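Phosphoprotein (Spring viremia of carp virus, PDB 7C5Z) probably supports viral RNA replication as a polymerase cofactor and nucleoprotein chaperone, and its central domain, the part described here, is a dimer. Local coordinates at residues 49-54 and 76-81. Sequence-based numbering, arbitrary orientation.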
ATOM      1  N   LYS A  49      -5.795   5.392   1.887  1.00 18.48           N
ATOM      2  CA  LYS A  49      -6.054   6.029   0.597  1.00 17.73           C
ATOM      3  C   LYS A  49      -5.019   5.617  -0.443  1.00 18.62           C
ATOM      4  O   LYS A  49      -5.357   5.424  -1.619  1.00 19.60           O
ATOM      5  CB  LYS A  49      -6.083   7.547   0.761  1.00 20.06           C
ATOM      6  CG  LYS A  49      -7.352   8.045   1.427  1.00 27.32           C
ATOM      7  CD  LYS A  49      -7.584   9.507   1.115  1.00 36.06           C
ATOM      8  CE  LYS A  49      -8.876  10.002   1.744  1.00 43.18           C
ATOM      9  NZ  LYS A  49     -10.003   9.062   1.473  1.00 53.58           N
HETATM   10  N   MSE A  50      -3.773   5.439  -0.026  1.00 20.42           N
HETATM   11  CA  MSE A  50      -2.735   4.965  -0.933  1.00 20.64           C
HETATM   12  C   MSE A  50      -3.019   3.517  -1.347  1.00 21.30           C
HETATM   13  O   MSE A  50      -2.897   3.172  -2.521  1.00 18.76           O
HETATM   14  CB  MSE A  50      -1.365   5.092  -0.288  1.00 23.08           C
HETATM   15  CG  MSE A  50      -0.971   6.543  -0.062  1.00 27.46           C
HETATM   16 SE   MSE A  50       0.885   6.712   0.521  1.00 62.10          SE
HETATM   17  CE  MSE A  50       1.682   5.420  -0.721  1.00 48.92           C
HETATM   18  N   MSE A  51      -3.403   2.679  -0.386  1.00 19.61           N
HETATM   19  CA  MSE A  51      -3.754   1.297  -0.722  1.00 20.34           C
HETATM   20  C   MSE A  51      -4.930   1.265  -1.686  1.00 20.82           C
HETATM   21  O   MSE A  51      -4.906   0.523  -2.675  1.00 20.27           O
HETATM   22  CB  MSE A  51      -4.061   0.495   0.543  1.00 21.69           C
HETATM   23  CG  MSE A  51      -2.840   0.295   1.396  1.00 19.35           C
HETATM   24 SE   MSE A  51      -3.233  -0.635   3.074  1.00 48.29          SE
HETATM   25  CE  MSE A  51      -4.098  -2.156   2.315  1.00 27.92           C
ATOM     26  N   ARG A  52      -5.965   2.064  -1.415  1.00 17.81           N
ATOM     27  CA  ARG A  52      -7.132   2.054  -2.288  1.00 18.27           C
ATOM     28  C   ARG A  52      -6.766   2.479  -3.707  1.00 21.80           C
ATOM     29  O   ARG A  52      -7.228   1.870  -4.687  1.00 19.99           O
ATOM     30  CB  ARG A  52      -8.227   2.947  -1.700  1.00 23.70           C
ATOM     31  CG  ARG A  52      -9.555   2.816  -2.413  1.00 28.24           C
ATOM     32  CD  ARG A  52     -10.589   3.762  -1.828  1.00 27.23           C
ATOM     33  NE  ARG A  52     -10.852   3.550  -0.405  1.00 31.20           N
ATOM     34  CZ  ARG A  52     -11.653   2.602   0.081  1.00 29.49           C
ATOM     35  NH1 ARG A  52     -12.257   1.745  -0.734  1.00 31.73           N
ATOM     36  NH2 ARG A  52     -11.846   2.506   1.393  1.00 31.78           N
ATOM     37  N   SER A  53      -5.903   3.491  -3.837  1.00 18.38           N
ATOM     38  CA  SER A  53      -5.463   3.942  -5.153  1.00 20.60           C
ATOM     39  C   SER A  53      -4.672   2.848  -5.858  1.00 21.23           C
ATOM     40  O   SER A  53      -4.916   2.536  -7.032  1.00 19.63           O
ATOM     41  CB  SER A  53      -4.620   5.217  -5.014  1.00 21.87           C
ATOM     42  OG  SER A  53      -3.779   5.412  -6.148  1.00 20.87           O
ATOM     43  N   LEU A  54      -3.732   2.233  -5.146  1.00 17.45           N
ATOM     44  CA  LEU A  54      -2.880   1.227  -5.763  1.00 20.09           C
ATOM     45  C   LEU A  54      -3.678   0.003  -6.194  1.00 20.78           C
ATOM     46  O   LEU A  54      -3.489  -0.502  -7.305  1.00 19.92           O
ATOM     47  CB  LEU A  54      -1.755   0.831  -4.807  1.00 19.43           C
ATOM     48  CG  LEU A  54      -0.759  -0.174  -5.364  1.00 20.08           C
ATOM     49  CD1 LEU A  54      -0.128   0.296  -6.672  1.00 21.93           C
ATOM     50  CD2 LEU A  54       0.325  -0.434  -4.330  1.00 25.39           C
ATOM     51  N   LEU A  76      -6.912  -2.964   8.458  1.00 17.80           N
ATOM     52  CA  LEU A  76      -7.317  -2.747   7.072  1.00 19.21           C
ATOM     53  C   LEU A  76      -7.353  -4.099   6.383  1.00 21.54           C
ATOM     54  O   LEU A  76      -6.505  -4.957   6.648  1.00 21.15           O
ATOM     55  CB  LEU A  76      -6.347  -1.808   6.325  1.00 18.51           C
ATOM     56  CG  LEU A  76      -6.281  -0.369   6.870  1.00 18.48           C
ATOM     57  CD1 LEU A  76      -5.038   0.374   6.374  1.00 23.23           C
ATOM     58  CD2 LEU A  76      -7.568   0.388   6.523  1.00 19.84           C
ATOM     59  N   GLU A  77      -8.323  -4.306   5.502  1.00 17.14           N
ATOM     60  CA  GLU A  77      -8.501  -5.616   4.887  1.00 17.44           C
ATOM     61  C   GLU A  77      -8.669  -5.480   3.381  1.00 21.78           C
ATOM     62  O   GLU A  77      -9.477  -4.674   2.914  1.00 19.78           O
ATOM     63  CB  GLU A  77      -9.708  -6.321   5.496  1.00 20.07           C
ATOM     64  CG  GLU A  77      -9.956  -7.698   4.958  1.00 23.04           C
ATOM     65  CD  GLU A  77     -11.080  -8.370   5.703  1.00 27.71           C
ATOM     66  OE1 GLU A  77     -10.786  -9.176   6.602  1.00 29.26           O
ATOM     67  OE2 GLU A  77     -12.262  -8.075   5.400  1.00 30.19           O
ATOM     68  N   VAL A  78      -7.908  -6.263   2.620  1.00 17.75           N
ATOM     69  CA  VAL A  78      -7.979  -6.258   1.160  1.00 17.43           C
ATOM     70  C   VAL A  78      -8.645  -7.552   0.700  1.00 20.00           C
ATOM     71  O   VAL A  78      -8.327  -8.631   1.213  1.00 20.36           O
ATOM     72  CB  VAL A  78      -6.589  -6.094   0.531  1.00 19.40           C
ATOM     73  CG1 VAL A  78      -6.663  -6.167  -0.990  1.00 22.66           C
ATOM     74  CG2 VAL A  78      -5.982  -4.755   0.949  1.00 21.44           C
ATOM     75  N   PHE A  79      -9.584  -7.439  -0.245  1.00 17.35           N
ATOM     76  CA  PHE A  79     -10.243  -8.595  -0.849  1.00 16.36           C
ATOM     77  C   PHE A  79      -9.682  -8.838  -2.247  1.00 16.73           C
ATOM     78  O   PHE A  79      -9.698  -7.941  -3.100  1.00 18.15           O
ATOM     79  CB  PHE A  79     -11.761  -8.398  -0.901  1.00 17.15           C
ATOM     80  CG  PHE A  79     -12.483  -9.468  -1.648  1.00 20.59           C
ATOM     81  CD1 PHE A  79     -12.665 -10.723  -1.086  1.00 21.20           C
ATOM     82  CD2 PHE A  79     -12.983  -9.222  -2.921  1.00 22.44           C
ATOM     83  CE1 PHE A  79     -13.344 -11.717  -1.773  1.00 23.69           C
ATOM     84  CE2 PHE A  79     -13.662 -10.223  -3.620  1.00 24.47           C
ATOM     85  CZ  PHE A  79     -13.841 -11.451  -3.054  1.00 22.57           C
ATOM     86  N   LEU A  80      -9.184 -10.047  -2.469  1.00 16.71           N
ATOM     87  CA  LEU A  80      -8.627 -10.451  -3.756  1.00 17.38           C
ATOM     88  C   LEU A  80      -9.520 -11.527  -4.363  1.00 19.60           C
ATOM     89  O   LEU A  80      -9.464 -12.689  -3.937  1.00 18.66           O
ATOM     90  CB  LEU A  80      -7.200 -10.982  -3.571  1.00 17.02           C
ATOM     91  CG  LEU A  80      -6.191 -10.109  -2.809  1.00 17.40           C
ATOM     92  CD1 LEU A  80      -4.873 -10.857  -2.687  1.00 19.47           C
ATOM     93  CD2 LEU A  80      -5.983  -8.816  -3.534  1.00 19.90           C
ATOM     94  N   PRO A  81     -10.357 -11.212  -5.349  1.00 18.08           N
ATOM     95  CA  PRO A  81     -11.275 -12.232  -5.880  1.00 19.48           C
ATOM     96  C   PRO A  81     -10.537 -13.366  -6.581  1.00 21.01           C
ATOM     97  O   PRO A  81      -9.491 -13.166  -7.207  1.00 19.96           O
ATOM     98  CB  PRO A  81     -12.157 -11.450  -6.865  1.00 21.87           C
ATOM     99  CG  PRO A  81     -11.411 -10.186  -7.169  1.00 23.81           C
ATOM    100  CD  PRO A  81     -10.508  -9.894  -5.993  1.00 20.80           C
TER
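In the helix-on-sheet packing of this vesiculovirus phosphoprotein central domain, M51 of helix 41-62 meets L76 and V78 of strand 76-81, an inner strand of the antiparallel sheet; between segments 49-54 and 76-81 it is the only helix residue to do so, and all three residues are buried. M51, a selenomethionine here, has CG set anti to its carbonyl carbon (chi1 -67°) and runs extended through chi2; a bend at chi3 (54°) then turns the methyl aside from the line of the chain. Selenium and methyl thereby serve different neighbours, SE meeting CD1 of L76 at 3.9 Å while CE goes to V78. L76 and V78 lie two apart on the strand and their CA–CB bonds point toward the helix, whereas that of E77, between them, points away; its OE1 forms a salt bridge with NE of R32. No hydrogen bond joins the two segments, and the backbones stay well separated, with CA of M51 8.9 Å from CA of V78. L68 of strand 67-70 also touches M51, and M51 of the second subunit packs against M51 of this chain, so this apolar layer continues into the dimer interface. The tightest point is M51 CE against V78 CG2, 3.5 Å apart, closer than carbon atoms usually pack.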